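Local coordinates for Cag38821 (Sulfolobus islandicus rod-shaped virus 1, PDB 2X48), which is of unknown function but carries a three-helix region resembling a helix-turn-helix DNA-binding domain, and so probably binds DNA, at residues A[15-20]-A[45-50]. Residues are numbered along the deposited sequence; the frame is centred on the assembly and turned at random.
Sequences ESEDDL and ERKVRR
E17 and K47 meet at the ends of their side chains, where OE2 of E17 lies 3.5 Å from NZ of K47. The pair is a salt bridge whose hydrogen bond is long and weak, and only this one carboxylate oxygen takes part. The glutamate reaches out from the first turn of helix 17-29, its CG anti to the backbone N (chi1 -166°) and the rest of the chain extended, which carries the carboxylate well clear of its own backbone. The lysine is bent instead: the turn at chi2 (-79°) redirects it, and the two straight torsions beyond bring the ammonium end up to the acid. The two side chains cross at about a right angle, with CD and CE of K47 each 4.1 Å from OE2 of E17 and no broad apolar overlap. The stronger polar partner of OE2 is the hydroxyl of Y51, one turn beyond K47, so helix 45-52 meets this oxygen with two groups, the lysine being the weaker. Helices 34-41 and 45-52, joined by a short turn, resemble a helix-turn-helix unit, in which the second helix would probably be the one to read DNA; the bridge ties the start of the preceding helix to that element at the protein surface. Beneath it, the buried side chains of L20 and V48 do not touch each other but both pack on V43. At the glutamate end, S16 N-caps helix 17-29, its OG accepting a weak bond from N of D19, while OD2 of D19 takes the N-H of E15 at 2.9 Å through its anti lone pair. On the lysine's own helix, the guanidinium of R50 has CD of K47 at its edge and in its plane, and its NH1 stays 6.3 Å from OE2 of E17, near enough to add a modest favourable charge effect perhaps, without contact.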
ATOM      1  N   GLU A  15      -1.488   9.848   4.874  1.00 60.31           N
ATOM      2  CA  GLU A  15      -1.532  11.312   4.823  1.00 66.40           C
ATOM      3  C   GLU A  15      -0.651  11.888   3.693  1.00 66.32           C
ATOM      4  O   GLU A  15      -0.677  13.088   3.433  1.00 71.78           O
ATOM      5  CB  GLU A  15      -1.057  11.843   6.180  1.00 69.92           C
ATOM      6  CG  GLU A  15      -1.897  12.946   6.782  1.00 79.21           C
ATOM      7  CD  GLU A  15      -1.637  13.135   8.271  1.00 84.51           C
ATOM      8  OE1 GLU A  15      -1.277  12.151   8.956  1.00 80.28           O
ATOM      9  OE2 GLU A  15      -1.809  14.274   8.763  1.00 95.16           O
ATOM     10  N   SER A  16       0.119  11.023   3.033  1.00 61.74           N
ATOM     11  CA  SER A  16       1.159  11.422   2.081  1.00 62.93           C
ATOM     12  C   SER A  16       1.610  10.187   1.305  1.00 60.05           C
ATOM     13  O   SER A  16       1.241   9.058   1.653  1.00 56.81           O
ATOM     14  CB  SER A  16       2.368  12.007   2.815  1.00 65.68           C
ATOM     15  OG  SER A  16       3.100  10.985   3.482  1.00 63.84           O
ATOM     16  N   GLU A  17       2.417  10.394   0.268  1.00 62.81           N
ATOM     17  CA  GLU A  17       2.905   9.278  -0.546  1.00 63.25           C
ATOM     18  C   GLU A  17       3.924   8.423   0.221  1.00 63.05           C
ATOM     19  O   GLU A  17       3.987   7.216   0.011  1.00 62.96           O
ATOM     20  CB  GLU A  17       3.483   9.762  -1.887  1.00 68.83           C
ATOM     21  CG  GLU A  17       3.676   8.626  -2.897  1.00 72.06           C
ATOM     22  CD  GLU A  17       4.121   9.077  -4.281  1.00 79.86           C
ATOM     23  OE1 GLU A  17       4.462  10.266  -4.472  1.00 83.24           O
ATOM     24  OE2 GLU A  17       4.130   8.222  -5.192  1.00 84.92           O
ATOM     25  N   ASP A  18       4.709   9.036   1.109  1.00 65.16           N
ATOM     26  CA  ASP A  18       5.651   8.279   1.951  1.00 67.91           C
ATOM     27  C   ASP A  18       4.917   7.229   2.809  1.00 62.83           C
ATOM     28  O   ASP A  18       5.457   6.152   3.084  1.00 64.99           O
ATOM     29  CB  ASP A  18       6.485   9.219   2.843  1.00 73.69           C
ATOM     30  CG  ASP A  18       7.636   9.895   2.088  1.00 82.44           C
ATOM     31  OD1 ASP A  18       7.763  11.137   2.180  1.00 86.68           O
ATOM     32  OD2 ASP A  18       8.420   9.192   1.413  1.00 87.29           O
ATOM     33  N   ASP A  19       3.688   7.548   3.209  1.00 57.89           N
ATOM     34  CA  ASP A  19       2.855   6.625   3.966  1.00 53.96           C
ATOM     35  C   ASP A  19       2.377   5.475   3.083  1.00 52.25           C
ATOM     36  O   ASP A  19       2.263   4.337   3.548  1.00 51.23           O
ATOM     37  CB  ASP A  19       1.640   7.346   4.571  1.00 52.35           C
ATOM     38  CG  ASP A  19       2.025   8.432   5.594  1.00 56.63           C
ATOM     39  OD1 ASP A  19       3.193   8.461   6.063  1.00 61.83           O
ATOM     40  OD2 ASP A  19       1.149   9.263   5.930  1.00 57.91           O
ATOM     41  N   LEU A  20       2.082   5.767   1.818  1.00 46.74           N
ATOM     42  CA  LEU A  20       1.640   4.725   0.888  1.00 44.25           C
ATOM     43  C   LEU A  20       2.752   3.719   0.706  1.00 43.10           C
ATOM     44  O   LEU A  20       2.507   2.508   0.709  1.00 41.30           O
ATOM     45  CB  LEU A  20       1.241   5.289  -0.486  1.00 45.64           C
ATOM     46  CG  LEU A  20      -0.108   5.993  -0.663  1.00 47.01           C
ATOM     47  CD1 LEU A  20      -0.214   6.532  -2.091  1.00 49.43           C
ATOM     48  CD2 LEU A  20      -1.281   5.063  -0.348  1.00 45.20           C
ATOM     49  N   GLU A  45      -0.256  -0.738 -10.579  1.00 68.88           N
ATOM     50  CA  GLU A  45       0.715  -1.787 -10.306  1.00 64.98           C
ATOM     51  C   GLU A  45       2.148  -1.288 -10.529  1.00 66.36           C
ATOM     52  O   GLU A  45       3.067  -1.726  -9.846  1.00 63.27           O
ATOM     53  CB  GLU A  45       0.420  -3.030 -11.156  1.00 67.04           C
ATOM     54  CG  GLU A  45      -0.920  -3.693 -10.810  1.00 66.67           C
ATOM     55  CD  GLU A  45      -1.116  -5.057 -11.459  1.00 69.05           C
ATOM     56  OE1 GLU A  45      -0.198  -5.902 -11.385  1.00 67.03           O
ATOM     57  OE2 GLU A  45      -2.208  -5.293 -12.026  1.00 74.38           O
ATOM     58  N   ARG A  46       2.325  -0.353 -11.457  1.00 72.29           N
ATOM     59  CA  ARG A  46       3.631   0.254 -11.703  1.00 75.54           C
ATOM     60  C   ARG A  46       4.138   1.045 -10.500  1.00 73.28           C
ATOM     61  O   ARG A  46       5.296   0.898 -10.111  1.00 73.30           O
ATOM     62  CB  ARG A  46       3.583   1.139 -12.946  1.00 83.83           C
ATOM     63  CG  ARG A  46       3.430   0.331 -14.207  1.00 88.20           C
ATOM     64  CD  ARG A  46       3.145   1.194 -15.425  1.00 99.61           C
ATOM     65  NE  ARG A  46       4.281   2.024 -15.823  1.00106.77           N
ATOM     66  CZ  ARG A  46       5.377   1.577 -16.440  1.00111.61           C
ATOM     67  NH1 ARG A  46       5.531   0.284 -16.720  1.00109.62           N
ATOM     68  NH2 ARG A  46       6.337   2.436 -16.772  1.00118.95           N
ATOM     69  N   LYS A  47       3.275   1.877  -9.919  1.00 72.52           N
ATOM     70  CA  LYS A  47       3.614   2.617  -8.698  1.00 70.96           C
ATOM     71  C   LYS A  47       4.016   1.663  -7.567  1.00 65.18           C
ATOM     72  O   LYS A  47       5.018   1.880  -6.885  1.00 66.05           O
ATOM     73  CB  LYS A  47       2.433   3.482  -8.245  1.00 71.09           C
ATOM     74  CG  LYS A  47       2.297   4.804  -8.972  1.00 78.45           C
ATOM     75  CD  LYS A  47       3.272   5.841  -8.431  1.00 82.09           C
ATOM     76  CE  LYS A  47       3.040   7.199  -9.061  1.00 90.76           C
ATOM     77  NZ  LYS A  47       4.095   8.183  -8.684  1.00 96.84           N
ATOM     78  N   VAL A  48       3.227   0.608  -7.383  1.00 60.69           N
ATOM     79  CA  VAL A  48       3.509  -0.397  -6.358  1.00 56.21           C
ATOM     80  C   VAL A  48       4.858  -1.085  -6.596  1.00 57.57           C
ATOM     81  O   VAL A  48       5.600  -1.307  -5.652  1.00 57.04           O
ATOM     82  CB  VAL A  48       2.400  -1.475  -6.265  1.00 52.82           C
ATOM     83  CG1 VAL A  48       2.766  -2.524  -5.215  1.00 49.52           C
ATOM     84  CG2 VAL A  48       1.037  -0.840  -5.953  1.00 52.68           C
ATOM     85  N   ARG A  49       5.185  -1.412  -7.844  1.00 60.48           N
ATOM     86  CA  ARG A  49       6.482  -2.016  -8.152  1.00 63.09           C
ATOM     87  C   ARG A  49       7.615  -1.062  -7.761  1.00 67.49           C
ATOM     88  O   ARG A  49       8.583  -1.488  -7.138  1.00 68.74           O
ATOM     89  CB  ARG A  49       6.579  -2.443  -9.628  1.00 66.67           C
ATOM     90  CG  ARG A  49       5.613  -3.581 -10.008  1.00 64.02           C
ATOM     91  CD  ARG A  49       6.035  -4.385 -11.233  1.00 68.06           C
ATOM     92  NE  ARG A  49       6.297  -3.558 -12.417  1.00 74.36           N
ATOM     93  CZ  ARG A  49       5.370  -3.092 -13.260  1.00 77.54           C
ATOM     94  NH1 ARG A  49       5.739  -2.350 -14.301  1.00 84.34           N
ATOM     95  NH2 ARG A  49       4.079  -3.350 -13.068  1.00 75.41           N
ATOM     96  N   ARG A  50       7.476   0.220  -8.101  1.00 71.04           N
ATOM     97  CA  ARG A  50       8.421   1.257  -7.654  1.00 76.43           C
ATOM     98  C   ARG A  50       8.539   1.286  -6.140  1.00 74.09           C
ATOM     99  O   ARG A  50       9.632   1.422  -5.596  1.00 78.64           O
ATOM    100  CB  ARG A  50       7.962   2.651  -8.081  1.00 80.39           C
ATOM    101  CG  ARG A  50       8.037   2.954  -9.549  1.00 85.97           C
ATOM    102  CD  ARG A  50       7.261   4.251  -9.852  1.00 90.74           C
ATOM    103  NE  ARG A  50       7.759   4.979 -11.023  1.00100.41           N
ATOM    104  CZ  ARG A  50       7.195   6.083 -11.517  1.00106.56           C
ATOM    105  NH1 ARG A  50       6.098   6.591 -10.947  1.00103.75           N
ATOM    106  NH2 ARG A  50       7.723   6.683 -12.586  1.00115.50           N
TER